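Long-range contacts in trichothecene 3-O-acetyltransferase TRI101 (Fusarium sporotrichioides, PDB 2ZBA), which transfers an acetyl group from acetyl coenzyme A to the 3-hydroxyl of trichothecenes, a step in the biosynthesis of these mycotoxins: residues A235-S243 and R412-M423; L317-S325 and E345-T355. All blocks are in the same frame, centred on the assembly; numbering follows the deposited sequence.

Contact 1: A235-S243 and R412-M423. With ZBA (12,13-Epoxytrichothec-9-ene-3,4,8,15-tetrol-4,15-diacetate-8-isovalerate), chain F.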
loop_
_atom_site.group_PDB
_atom_site.type_symbol
_atom_site.label_atom_id
_atom_site.label_comp_id
_atom_site.label_asym_id
_atom_site.label_seq_id
_atom_site.Cartn_x
_atom_site.Cartn_y
_atom_site.Cartn_z
ATOM N N ALA A 235 2.965 4.152 22.323
ATOM C CA ALA A 235 4.333 4.424 22.797
ATOM C C ALA A 235 5.179 5.179 21.757
ATOM O O ALA A 235 4.923 5.076 20.558
ATOM C CB ALA A 235 5.016 3.126 23.204
ATOM N N LYS A 236 6.179 5.937 22.219
ATOM C CA LYS A 236 6.955 6.811 21.325
ATOM C C LYS A 236 7.577 6.027 20.155
ATOM O O LYS A 236 8.286 5.042 20.376
ATOM C CB LYS A 236 8.024 7.588 22.107
ATOM C CG LYS A 236 8.698 8.681 21.297
ATOM C CD LYS A 236 9.516 9.631 22.191
ATOM C CE LYS A 236 10.345 10.610 21.355
ATOM N N ALA A 237 7.307 6.476 18.927
ATOM C CA ALA A 237 7.696 5.754 17.702
ATOM C C ALA A 237 8.054 6.677 16.539
ATOM O O ALA A 237 7.774 7.871 16.583
ATOM C CB ALA A 237 6.580 4.808 17.279
ATOM N N THR A 238 8.668 6.118 15.493
ATOM C CA THR A 238 8.983 6.882 14.278
ATOM C C THR A 238 8.818 6.050 13.006
ATOM O O THR A 238 8.480 4.865 13.063
ATOM C CB THR A 238 10.429 7.456 14.266
ATOM O OG1 THR A 238 11.387 6.404 14.126
ATOM C CG2 THR A 238 10.729 8.234 15.516
ATOM N N TRP A 239 9.049 6.702 11.871
ATOM C CA TRP A 239 9.103 6.070 10.566
ATOM C C TRP A 239 10.546 6.187 10.026
ATOM O O TRP A 239 11.228 7.188 10.264
ATOM C CB TRP A 239 8.155 6.784 9.610
ATOM C CG TRP A 239 6.709 6.372 9.698
ATOM C CD1 TRP A 239 5.703 7.049 10.310
ATOM C CD2 TRP A 239 6.114 5.188 9.132
ATOM N NE1 TRP A 239 4.501 6.363 10.157
ATOM C CE2 TRP A 239 4.738 5.213 9.453
ATOM C CE3 TRP A 239 6.616 4.101 8.399
ATOM C CZ2 TRP A 239 3.863 4.193 9.069
ATOM C CZ3 TRP A 239 5.734 3.092 8.005
ATOM C CH2 TRP A 239 4.380 3.148 8.342
ATOM N N ALA A 240 10.992 5.174 9.285
ATOM C CA ALA A 240 12.267 5.246 8.552
ATOM C C ALA A 240 12.251 4.373 7.301
ATOM O O ALA A 240 11.686 3.285 7.328
ATOM C CB ALA A 240 13.412 4.840 9.456
ATOM N N PHE A 241 12.847 4.866 6.210
ATOM C CA PHE A 241 13.233 4.034 5.072
ATOM C C PHE A 241 14.522 3.235 5.344
ATOM O O PHE A 241 15.468 3.742 5.962
ATOM C CB PHE A 241 13.462 4.864 3.795
ATOM C CG PHE A 241 12.227 5.407 3.161
ATOM C CD1 PHE A 241 11.015 4.724 3.209
ATOM C CD2 PHE A 241 12.293 6.614 2.453
ATOM C CE1 PHE A 241 9.876 5.240 2.599
ATOM C CE2 PHE A 241 11.170 7.145 1.849
ATOM C CZ PHE A 241 9.946 6.450 1.916
ATOM N N PHE A 242 14.545 1.984 4.875
ATOM C CA PHE A 242 15.760 1.147 4.853
ATOM C C PHE A 242 15.904 0.568 3.448
ATOM O O PHE A 242 14.910 0.190 2.828
ATOM C CB PHE A 242 15.708 -0.014 5.872
ATOM C CG PHE A 242 15.748 0.409 7.316
ATOM C CD1 PHE A 242 16.939 0.438 8.013
ATOM C CD2 PHE A 242 14.570 0.722 8.000
ATOM C CE1 PHE A 242 16.970 0.809 9.367
ATOM C CE2 PHE A 242 14.589 1.086 9.326
ATOM C CZ PHE A 242 15.787 1.148 10.019
ATOM N N SER A 243 17.128 0.524 2.927
ATOM C CA SER A 243 17.339 0.041 1.563
ATOM C C SER A 243 18.125 -1.267 1.533
ATOM O O SER A 243 18.979 -1.512 2.398
ATOM C CB SER A 243 18.060 1.103 0.719
ATOM O OG SER A 243 19.390 1.280 1.185
ATOM N N ARG A 412 5.353 10.310 4.527
ATOM C CA ARG A 412 5.358 10.022 5.935
ATOM C C ARG A 412 4.065 10.529 6.578
ATOM O O ARG A 412 3.593 11.633 6.294
ATOM C CB ARG A 412 6.573 10.676 6.600
ATOM C CG ARG A 412 6.716 10.363 8.083
ATOM C CD ARG A 412 8.013 10.887 8.678
ATOM N NE ARG A 412 8.314 12.270 8.275
ATOM C CZ ARG A 412 7.786 13.359 8.825
ATOM N NH1 ARG A 412 6.921 13.254 9.818
ATOM N NH2 ARG A 412 8.122 14.553 8.372
ATOM N N PHE A 413 3.493 9.708 7.440
ATOM C CA PHE A 413 2.385 10.164 8.254
ATOM C C PHE A 413 2.697 9.830 9.698
ATOM O O PHE A 413 3.849 9.584 10.020
ATOM C CB PHE A 413 1.040 9.612 7.752
ATOM C CG PHE A 413 0.967 8.109 7.647
ATOM C CD1 PHE A 413 0.290 7.371 8.616
ATOM C CD2 PHE A 413 1.523 7.441 6.566
ATOM C CE1 PHE A 413 0.187 5.989 8.527
ATOM C CE2 PHE A 413 1.422 6.037 6.455
ATOM C CZ PHE A 413 0.754 5.319 7.437
ATOM N N GLU A 414 1.690 9.867 10.564
ATOM C CA GLU A 414 1.884 9.613 11.993
ATOM C C GLU A 414 2.572 8.284 12.210
ATOM O O GLU A 414 2.305 7.345 11.475
ATOM C CB GLU A 414 0.539 9.603 12.734
ATOM C CG GLU A 414 -0.068 10.968 12.920
ATOM C CD GLU A 414 -1.028 11.360 11.808
ATOM O OE1 GLU A 414 -1.247 10.560 10.862
ATOM O OE2 GLU A 414 -1.580 12.480 11.897
ATOM N N PRO A 415 3.456 8.206 13.229
ATOM C CA PRO A 415 4.082 6.962 13.641
ATOM C C PRO A 415 3.009 5.927 13.927
ATOM O O PRO A 415 1.978 6.249 14.482
ATOM C CB PRO A 415 4.804 7.344 14.927
ATOM C CG PRO A 415 5.097 8.782 14.771
ATOM C CD PRO A 415 3.917 9.343 14.053
ATOM N N PHE A 416 3.247 4.697 13.504
ATOM C CA PHE A 416 2.260 3.658 13.619
ATOM C C PHE A 416 3.020 2.361 13.822
ATOM O O PHE A 416 3.409 1.688 12.862
ATOM C CB PHE A 416 1.432 3.619 12.348
ATOM C CG PHE A 416 0.078 3.048 12.531
ATOM C CD1 PHE A 416 -1.037 3.866 12.463
ATOM C CD2 PHE A 416 -0.095 1.680 12.733
ATOM C CE1 PHE A 416 -2.301 3.342 12.612
ATOM C CE2 PHE A 416 -1.362 1.140 12.891
ATOM C CZ PHE A 416 -2.469 1.973 12.833
ATOM N N GLU A 417 3.248 2.035 15.090
ATOM C CA GLU A 417 4.160 0.975 15.437
ATOM C C GLU A 417 3.781 -0.362 14.771
ATOM O O GLU A 417 2.616 -0.765 14.787
ATOM C CB GLU A 417 4.230 0.825 16.948
ATOM C CG GLU A 417 5.311 -0.088 17.378
ATOM C CD GLU A 417 5.163 -0.529 18.802
ATOM O OE1 GLU A 417 4.140 -0.196 19.444
ATOM O OE2 GLU A 417 6.081 -1.207 19.282
ATOM N N SER A 418 4.787 -1.004 14.180
ATOM C CA SER A 418 4.698 -2.331 13.556
ATOM C C SER A 418 4.129 -2.318 12.149
ATOM O O SER A 418 4.082 -3.355 11.486
ATOM C CB SER A 418 3.928 -3.317 14.445
ATOM O OG SER A 418 4.604 -3.485 15.686
ATOM N N LEU A 419 3.713 -1.139 11.687
ATOM C CA LEU A 419 3.225 -0.991 10.320
ATOM C C LEU A 419 4.392 -0.813 9.368
ATOM O O LEU A 419 5.335 -0.107 9.684
ATOM C CB LEU A 419 2.200 0.155 10.202
ATOM C CG LEU A 419 1.554 0.418 8.837
ATOM C CD1 LEU A 419 0.565 -0.716 8.424
ATOM C CD2 LEU A 419 0.857 1.773 8.877
HETATM N N MSE A 420 4.330 -1.495 8.220
HETATM C CA MSE A 420 5.435 -1.539 7.273
HETATM C C MSE A 420 4.982 -1.635 5.816
HETATM O O MSE A 420 3.894 -2.148 5.519
HETATM C CB MSE A 420 6.363 -2.713 7.606
HETATM C CG MSE A 420 6.991 -2.609 8.978
HETATM SE SE MSE A 420 8.199 -4.016 9.378
HETATM C CE MSE A 420 8.276 -3.819 11.296
ATOM N N TYR A 421 5.833 -1.145 4.915
ATOM C CA TYR A 421 5.622 -1.243 3.473
ATOM C C TYR A 421 6.911 -1.617 2.796
ATOM O O TYR A 421 7.983 -1.264 3.291
ATOM C CB TYR A 421 5.180 0.108 2.888
ATOM C CG TYR A 421 3.848 0.579 3.420
ATOM C CD1 TYR A 421 2.657 0.163 2.824
ATOM C CD2 TYR A 421 3.775 1.424 4.531
ATOM C CE1 TYR A 421 1.429 0.576 3.320
ATOM C CE2 TYR A 421 2.536 1.842 5.037
ATOM C CZ TYR A 421 1.378 1.418 4.420
ATOM O OH TYR A 421 0.144 1.826 4.892
ATOM N N PHE A 422 6.810 -2.281 1.646
ATOM C CA PHE A 422 7.909 -2.260 0.677
ATOM C C PHE A 422 7.486 -1.328 -0.443
ATOM O O PHE A 422 6.346 -1.396 -0.908
ATOM C CB PHE A 422 8.213 -3.630 0.043
ATOM C CG PHE A 422 8.648 -4.704 1.004
ATOM C CD1 PHE A 422 9.280 -4.406 2.210
ATOM C CD2 PHE A 422 8.450 -6.046 0.673
ATOM C CE1 PHE A 422 9.682 -5.427 3.069
ATOM C CE2 PHE A 422 8.833 -7.050 1.532
ATOM C CZ PHE A 422 9.461 -6.745 2.719
HETATM N N MSE A 423 8.417 -0.482 -0.890
HETATM C CA MSE A 423 8.182 0.441 -1.992
HETATM C C MSE A 423 8.166 -0.348 -3.300
HETATM O O MSE A 423 8.611 -1.495 -3.322
HETATM C CB MSE A 423 9.303 1.507 -2.023
HETATM C CG MSE A 423 9.305 2.537 -0.865
HETATM SE SE MSE A 423 7.615 3.541 -0.584
HETATM C CE MSE A 423 6.719 2.279 0.621
HETATM O O18 ZBA F . -2.916 -0.260 10.551
HETATM C C44 ZBA F . -3.908 0.315 10.175
HETATM C C45 ZBA F . -5.198 0.426 10.902
HETATM C C46 ZBA F . -5.880 1.733 10.804
HETATM C C48 ZBA F . -5.321 2.966 11.305
HETATM C C47 ZBA F . -7.224 1.927 10.199
HETATM O O17 ZBA F . -3.900 0.931 8.993
HETATM C C31 ZBA F . -2.836 0.702 8.018
HETATM C C30 ZBA F . -2.903 -0.712 7.464
HETATM C C32 ZBA F . -2.950 1.814 7.025
HETATM C C39 ZBA F . -2.809 3.188 7.605
HETATM C C33 ZBA F . -3.134 1.568 5.746
HETATM C C34 ZBA F . -3.185 0.198 5.164
HETATM O O10 ZBA F . -1.821 -0.157 4.722
HETATM C C29 ZBA F . -3.694 -0.938 6.127
HETATM C C38 ZBA F . -5.208 -0.745 6.367
HETATM O O12 ZBA F . -5.588 -1.350 7.627
HETATM C C40 ZBA F . -6.876 -1.651 7.784
HETATM C C41 ZBA F . -7.147 -2.188 9.150
HETATM O O13 ZBA F . -7.692 -1.524 6.982
HETATM C C28 ZBA F . -3.405 -2.385 5.476
HETATM C C37 ZBA F . -4.007 -3.521 6.348
HETATM C C35 ZBA F . -1.883 -2.497 5.270
HETATM C C25 ZBA F . -1.610 -1.493 4.225
HETATM C C36 ZBA F . -0.904 -3.064 6.162
HETATM O O11 ZBA F . -1.300 -3.768 4.973
HETATM C C27 ZBA F . -3.849 -2.437 3.944
HETATM C C26 ZBA F . -2.588 -2.025 3.200
HETATM O O16 ZBA F . -2.792 -1.089 2.173
HETATM O O14 ZBA F . -4.303 -3.725 3.427
#
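Trp239 drives its indole into the bend formed by residues 413-421, and its NE1 donates to the backbone O of Glu414 at 2.7 Å. The N-H...O angle of 165° makes the bond nearly straight, and the acceptor lies in the indole plane; the N-H, however, arrives from above the Glu414 carbonyl plane. A chi1 of -82° sets CG anti to the carbonyl carbon and sends the ring across to this loop. Its six-membered ring meets Phe413 obliquely, the planes inclined at 50°, and CZ of Phe413 comes within 3.7 Å of Trp239 CZ2. Trp239 CH2 touches Leu419 CD2 at 3.8 Å and sits at the edge of the Tyr421 ring, 4.0 Å from CE2.

Strands 237-244 and 419-422 belong to one mixed sheet of this BAHD-superfamily enzyme but are not neighbours in it: strand 431-438 runs between them, and the indole also rests on its Ser434 and Ser436. Three of the residues around the indole, Phe416, Leu419 and Tyr421, also line the trichothecene pocket. Tyr421 OH donates to O10 of the bound T-2 toxin at 2.8 Å, while Leu419 points CD1 at the toxin's C36 and keeps CD2 for the tryptophan. At one end Pro415 CG packs on Ala237 O at 3.4 Å; at the other, the selenium of selenomethionine Met423 makes an oblique Met-aromatic contact with Phe241, SE 4.3 Å from CE1.

Contact 2: L317-S325 and E345-T355. With COA (coenzyme A), chain E.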
loop_
_atom_site.group_PDB
_atom_site.type_symbol
_atom_site.label_atom_id
_atom_site.label_comp_id
_atom_site.label_asym_id
_atom_site.label_seq_id
_atom_site.Cartn_x
_atom_site.Cartn_y
_atom_site.Cartn_z
ATOM N N LEU A 317 -9.249 -5.326 -3.917
ATOM C CA LEU A 317 -9.277 -6.758 -4.036
ATOM C C LEU A 317 -7.995 -7.279 -3.405
ATOM O O LEU A 317 -7.026 -7.622 -4.079
ATOM C CB LEU A 317 -9.423 -7.164 -5.514
ATOM C CG LEU A 317 -9.584 -8.658 -5.776
ATOM C CD1 LEU A 317 -10.454 -9.364 -4.680
ATOM C CD2 LEU A 317 -10.131 -8.887 -7.155
ATOM N N GLN A 318 -8.018 -7.316 -2.084
ATOM C CA GLN A 318 -6.845 -7.560 -1.284
ATOM C C GLN A 318 -7.302 -8.427 -0.123
ATOM O O GLN A 318 -8.485 -8.401 0.241
ATOM C CB GLN A 318 -6.349 -6.210 -0.766
ATOM C CG GLN A 318 -5.059 -6.218 0.023
ATOM C CD GLN A 318 -4.632 -4.812 0.420
ATOM O OE1 GLN A 318 -3.703 -4.252 -0.172
ATOM N NE2 GLN A 318 -5.330 -4.220 1.395
ATOM N N ASN A 319 -6.380 -9.217 0.421
ATOM C CA ASN A 319 -6.566 -9.858 1.711
ATOM C C ASN A 319 -5.199 -9.862 2.378
ATOM O O ASN A 319 -4.270 -9.218 1.883
ATOM C CB ASN A 319 -7.105 -11.286 1.511
ATOM C CG ASN A 319 -7.880 -11.803 2.715
ATOM O OD1 ASN A 319 -7.726 -11.311 3.834
ATOM N ND2 ASN A 319 -8.714 -12.813 2.486
HETATM N N MSE A 320 -5.069 -10.573 3.491
HETATM C CA MSE A 320 -3.805 -10.725 4.157
HETATM C C MSE A 320 -3.632 -12.202 4.475
HETATM O O MSE A 320 -4.602 -12.963 4.532
HETATM C CB MSE A 320 -3.746 -9.872 5.432
HETATM C CG MSE A 320 -3.856 -8.331 5.202
HETATM SE SE MSE A 320 -3.311 -7.319 6.770
HETATM C CE MSE A 320 -1.536 -6.718 6.173
ATOM N N THR A 321 -2.394 -12.618 4.665
ATOM C CA THR A 321 -2.135 -13.907 5.271
ATOM C C THR A 321 -1.619 -13.637 6.695
ATOM O O THR A 321 -0.952 -12.614 6.959
ATOM C CB THR A 321 -1.169 -14.789 4.419
ATOM O OG1 THR A 321 0.124 -14.173 4.332
ATOM C CG2 THR A 321 -1.737 -15.011 3.001
ATOM N N TYR A 322 -1.934 -14.549 7.603
ATOM C CA TYR A 322 -1.610 -14.390 9.014
ATOM C C TYR A 322 -0.742 -15.524 9.513
ATOM O O TYR A 322 -0.917 -16.679 9.134
ATOM C CB TYR A 322 -2.895 -14.286 9.822
ATOM C CG TYR A 322 -3.797 -13.189 9.313
ATOM C CD1 TYR A 322 -3.559 -11.854 9.645
ATOM C CD2 TYR A 322 -4.869 -13.478 8.459
ATOM C CE1 TYR A 322 -4.391 -10.822 9.141
ATOM C CE2 TYR A 322 -5.698 -12.458 7.963
ATOM C CZ TYR A 322 -5.457 -11.140 8.317
ATOM O OH TYR A 322 -6.281 -10.147 7.829
ATOM N N HIS A 323 0.217 -15.179 10.359
ATOM C CA HIS A 323 1.241 -16.114 10.766
ATOM C C HIS A 323 1.500 -15.899 12.245
ATOM O O HIS A 323 1.995 -14.852 12.639
ATOM C CB HIS A 323 2.513 -15.912 9.917
ATOM C CG HIS A 323 2.256 -15.946 8.441
ATOM N ND1 HIS A 323 1.943 -14.818 7.714
ATOM C CD2 HIS A 323 2.191 -16.984 7.569
ATOM C CE1 HIS A 323 1.710 -15.157 6.459
ATOM N NE2 HIS A 323 1.853 -16.463 6.346
ATOM N N ASP A 324 1.126 -16.880 13.064
ATOM C CA ASP A 324 1.334 -16.789 14.500
ATOM C C ASP A 324 2.464 -17.693 14.935
ATOM O O ASP A 324 2.585 -18.825 14.459
ATOM C CB ASP A 324 0.065 -17.171 15.256
ATOM C CG ASP A 324 -1.082 -16.265 14.947
ATOM O OD1 ASP A 324 -1.001 -15.062 15.263
ATOM O OD2 ASP A 324 -2.081 -16.761 14.409
ATOM N N SER A 325 3.289 -17.181 15.839
ATOM C CA SER A 325 4.426 -17.906 16.370
ATOM C C SER A 325 4.765 -17.246 17.709
ATOM O O SER A 325 3.882 -16.670 18.359
ATOM C CB SER A 325 5.587 -17.816 15.372
ATOM O OG SER A 325 6.703 -18.595 15.760
ATOM N N GLU A 345 1.156 -20.002 2.965
ATOM C CA GLU A 345 -0.193 -19.425 2.999
ATOM C C GLU A 345 -0.673 -18.898 1.646
ATOM O O GLU A 345 -1.844 -18.581 1.495
ATOM C CB GLU A 345 -0.299 -18.352 4.084
ATOM C CG GLU A 345 -0.388 -18.909 5.485
ATOM C CD GLU A 345 -1.662 -19.721 5.693
ATOM O OE1 GLU A 345 -2.778 -19.133 5.654
ATOM O OE2 GLU A 345 -1.536 -20.954 5.872
ATOM N N LEU A 346 0.219 -18.833 0.657
ATOM C CA LEU A 346 -0.170 -18.417 -0.701
ATOM C C LEU A 346 -0.855 -19.499 -1.568
ATOM O O LEU A 346 -1.127 -19.275 -2.760
ATOM C CB LEU A 346 0.997 -17.749 -1.442
ATOM C CG LEU A 346 1.507 -16.453 -0.759
ATOM C CD1 LEU A 346 2.825 -15.989 -1.399
ATOM C CD2 LEU A 346 0.450 -15.334 -0.747
ATOM N N ASN A 347 -1.175 -20.645 -0.969
ATOM C CA ASN A 347 -2.009 -21.665 -1.631
ATOM C C ASN A 347 -3.273 -21.007 -2.222
ATOM O O ASN A 347 -4.012 -20.353 -1.507
ATOM C CB ASN A 347 -2.363 -22.747 -0.614
ATOM C CG ASN A 347 -3.233 -23.836 -1.187
ATOM O OD1 ASN A 347 -4.448 -23.669 -1.372
ATOM N ND2 ASN A 347 -2.621 -24.979 -1.457
ATOM N N SER A 348 -3.501 -21.158 -3.526
ATOM C CA SER A 348 -4.546 -20.386 -4.229
ATOM C C SER A 348 -5.966 -20.739 -3.815
ATOM O O SER A 348 -6.827 -19.856 -3.762
ATOM C CB SER A 348 -4.419 -20.526 -5.748
ATOM O OG SER A 348 -3.197 -19.988 -6.213
ATOM N N ASP A 349 -6.202 -22.027 -3.548
ATOM C CA ASP A 349 -7.495 -22.541 -3.096
ATOM C C ASP A 349 -7.830 -21.945 -1.733
ATOM O O ASP A 349 -8.960 -21.536 -1.478
ATOM C CB ASP A 349 -7.454 -24.063 -2.969
ATOM C CG ASP A 349 -7.903 -24.805 -4.242
ATOM O OD1 ASP A 349 -8.254 -24.188 -5.280
ATOM O OD2 ASP A 349 -7.908 -26.050 -4.171
ATOM N N ARG A 350 -6.829 -21.900 -0.864
ATOM C CA ARG A 350 -6.995 -21.328 0.483
ATOM C C ARG A 350 -7.217 -19.808 0.455
ATOM O O ARG A 350 -8.084 -19.296 1.180
ATOM C CB ARG A 350 -5.817 -21.696 1.380
ATOM C CG ARG A 350 -6.013 -21.311 2.871
ATOM C CD ARG A 350 -4.726 -21.501 3.662
ATOM N NE ARG A 350 -4.901 -21.214 5.095
ATOM N N LEU A 351 -6.445 -19.089 -0.359
ATOM C CA LEU A 351 -6.611 -17.628 -0.463
ATOM C C LEU A 351 -8.008 -17.256 -0.952
ATOM O O LEU A 351 -8.663 -16.354 -0.396
ATOM C CB LEU A 351 -5.574 -17.005 -1.410
ATOM C CG LEU A 351 -4.110 -16.967 -0.963
ATOM C CD1 LEU A 351 -3.227 -16.474 -2.086
ATOM C CD2 LEU A 351 -3.970 -16.097 0.259
ATOM N N ARG A 352 -8.442 -17.932 -2.019
ATOM C CA ARG A 352 -9.793 -17.765 -2.553
ATOM C C ARG A 352 -10.896 -18.001 -1.544
ATOM O O ARG A 352 -11.810 -17.176 -1.396
ATOM C CB ARG A 352 -10.007 -18.701 -3.723
ATOM C CG ARG A 352 -9.832 -18.009 -5.014
ATOM C CD ARG A 352 -10.374 -18.825 -6.125
ATOM N NE ARG A 352 -9.279 -19.336 -6.917
ATOM C CZ ARG A 352 -8.723 -20.519 -6.757
ATOM N NH1 ARG A 352 -9.186 -21.348 -5.833
ATOM N NH2 ARG A 352 -7.721 -20.876 -7.542
ATOM N N ARG A 353 -10.809 -19.145 -0.870
ATOM C CA ARG A 353 -11.773 -19.543 0.159
ATOM C C ARG A 353 -11.872 -18.507 1.279
ATOM O O ARG A 353 -12.950 -18.071 1.628
ATOM C CB ARG A 353 -11.431 -20.932 0.741
ATOM C CG ARG A 353 -12.416 -21.394 1.837
ATOM C CD ARG A 353 -13.868 -21.490 1.315
ATOM N NE ARG A 353 -14.795 -21.924 2.378
ATOM C CZ ARG A 353 -16.002 -22.450 2.199
ATOM N NH1 ARG A 353 -16.508 -22.666 0.977
ATOM N NH2 ARG A 353 -16.719 -22.772 3.268
ATOM N N ARG A 354 -10.729 -18.117 1.829
ATOM C CA ARG A 354 -10.679 -17.144 2.915
ATOM C C ARG A 354 -11.279 -15.788 2.477
ATOM O O ARG A 354 -11.942 -15.114 3.267
ATOM C CB ARG A 354 -9.229 -16.971 3.396
ATOM C CG ARG A 354 -8.627 -18.207 4.146
ATOM C CD ARG A 354 -7.161 -17.981 4.537
ATOM N NE ARG A 354 -7.026 -16.728 5.280
ATOM C CZ ARG A 354 -6.359 -15.655 4.859
ATOM N NH1 ARG A 354 -5.696 -15.666 3.695
ATOM N NH2 ARG A 354 -6.370 -14.550 5.603
ATOM N N THR A 355 -11.039 -15.404 1.221
ATOM C CA THR A 355 -11.467 -14.105 0.684
ATOM C C THR A 355 -12.967 -14.108 0.417
ATOM O O THR A 355 -13.683 -13.161 0.776
ATOM C CB THR A 355 -10.662 -13.728 -0.592
ATOM O OG1 THR A 355 -9.274 -13.578 -0.254
ATOM C CG2 THR A 355 -11.134 -12.403 -1.203
HETATM N N1A COA E . 9.830 -22.037 -8.799
HETATM C C2A COA E . 10.817 -21.140 -8.426
HETATM N N3A COA E . 10.506 -19.792 -8.307
HETATM C C4A COA E . 9.240 -19.345 -8.547
HETATM C C5A COA E . 8.242 -20.240 -8.929
HETATM C C6A COA E . 8.544 -21.603 -9.056
HETATM N N6A COA E . 7.631 -22.461 -9.521
HETATM N N7A COA E . 7.101 -19.533 -9.106
HETATM C C8A COA E . 7.358 -18.227 -8.850
HETATM N N9A COA E . 8.676 -18.094 -8.498
HETATM C C1B COA E . 9.348 -16.860 -8.029
HETATM C C2B COA E . 9.565 -15.866 -9.166
HETATM O O2B COA E . 10.774 -16.128 -9.846
HETATM C C3B COA E . 9.536 -14.543 -8.422
HETATM O O3B COA E . 10.704 -14.493 -7.646
HETATM P P3B COA E . 11.711 -13.240 -7.525
HETATM O O7A COA E . 10.871 -11.994 -7.332
HETATM O O8A COA E . 12.503 -13.070 -8.793
HETATM O O9A COA E . 12.541 -13.551 -6.320
HETATM C C4B COA E . 8.449 -14.791 -7.398
HETATM O O4B COA E . 8.563 -16.163 -7.063
HETATM C C5B COA E . 7.024 -14.506 -7.846
HETATM O O5B COA E . 6.188 -15.005 -6.808
HETATM P P1A COA E . 4.841 -14.234 -6.372
HETATM O O1A COA E . 3.907 -14.090 -7.532
HETATM O O2A COA E . 4.201 -14.843 -5.148
HETATM O O3A COA E . 5.274 -12.697 -6.049
HETATM P P2A COA E . 6.103 -12.165 -4.769
HETATM O O4A COA E . 7.156 -11.216 -5.298
HETATM O O5A COA E . 6.647 -13.236 -3.856
HETATM O O6A COA E . 5.044 -11.335 -3.897
HETATM C CBP COA E . 3.110 -11.089 -2.484
HETATM C CCP COA E . 4.274 -11.988 -2.898
HETATM C CDP COA E . 3.683 -10.048 -1.523
HETATM C CEP COA E . 2.044 -11.956 -1.793
HETATM C CAP COA E . 2.554 -10.410 -3.738
HETATM O OAP COA E . 2.056 -11.382 -4.646
HETATM C C9P COA E . 1.474 -9.383 -3.489
HETATM O O9P COA E . 0.149 -9.804 -3.347
HETATM N N8P COA E . 1.800 -8.089 -3.466
HETATM C C7P COA E . 0.791 -7.063 -3.220
HETATM C C6P COA E . 0.515 -6.848 -1.731
HETATM C C5P COA E . -0.520 -5.748 -1.554
HETATM O O5P COA E . -1.731 -5.948 -1.821
HETATM N N4P COA E . -0.088 -4.576 -1.105
HETATM C C3P COA E . -0.767 -3.355 -1.530
HETATM C C2P COA E . -1.371 -2.578 -0.364
HETATM S S1P COA E . -2.870 -1.631 -0.774
HETATM O O HOH W 1 -10.284 -13.812 4.701
HETATM O O HOH W 2 -3.533 -16.705 6.734
#
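Arg354 fastens helix 348-363 to the edge strand through the backbone O of Met320. Arg354 NH2 donates to Met320 O at 2.6 Å, the oxygen lying close to the guanidinium plane, and NH1 adds a weak second bond to it, so one carbonyl oxygen receives both terminal nitrogens. A bend at chi3 turns the group toward the strand. Beside this, Asn319 ND2 gives a nearly straight bond (167°) to Thr355 OG1 at 2.9 Å, with the hydroxyl in the amide plane. That hydroxyl in turn donates to Leu351 O, which also accepts Thr355 N from the opposite face of its plane. Asn319 OD1 takes Met320 N and, from outside, Gln220 NE2, fixing the amide's rotation. Two waters extend the polar network: one joins Asn319 ND2 to Arg354 O, the other joins Tyr322 N to Glu345 OE1 and lies over a guanidinium face of Arg354.

The edge of the Tyr322 ring meets Arg354, CE2 lying 3.2 Å from NH2 with the two planes almost perpendicular at 85°; the tyrosine hydroxyl bonds to Leu373 O. Thr321 CG2 touches Leu351 CD2 at 3.7 Å, and its CB meets Glu345 CB. Glu345 CG also reaches NE2 of His323 at 3.4 Å, while its OE1 turns to a salt bridge with Arg350 NE.

Helix segment 348-355 thus runs at 118° to strand segment 318-325, on the outermost strand of the mixed sheet, beside the coenzyme A site of this BAHD-superfamily acyltransferase: Gln318, a coenzyme A-binding residue, lies at the thiol end of the cofactor, and Leu346 CD2 lies against the pantetheine methyl CEP.

In the fold
From the N terminus, the chain first lays down most of a five-stranded sheet (strands 29-37, 92-97, 146-153 and 156-164), then enters strand 237-244, where contact 1 opens. Strand 294-302 precedes the edge strand 318-326, and contact 2 closes a short, mostly helical loop of 19 residues when helix 348-363 returns to that strand. The chain continues through strand 383-387 and then 407-409, which completes the first sheet just before residues 412-423 close contact 1, a loop of 168 residues in which contact 2 is nested. Both reach the same mixed sheet, with centres 24 Å apart and nearest atoms about 7 Å apart. Contact 1 borders the toxin; contact 2 reaches both toxin and coenzyme A.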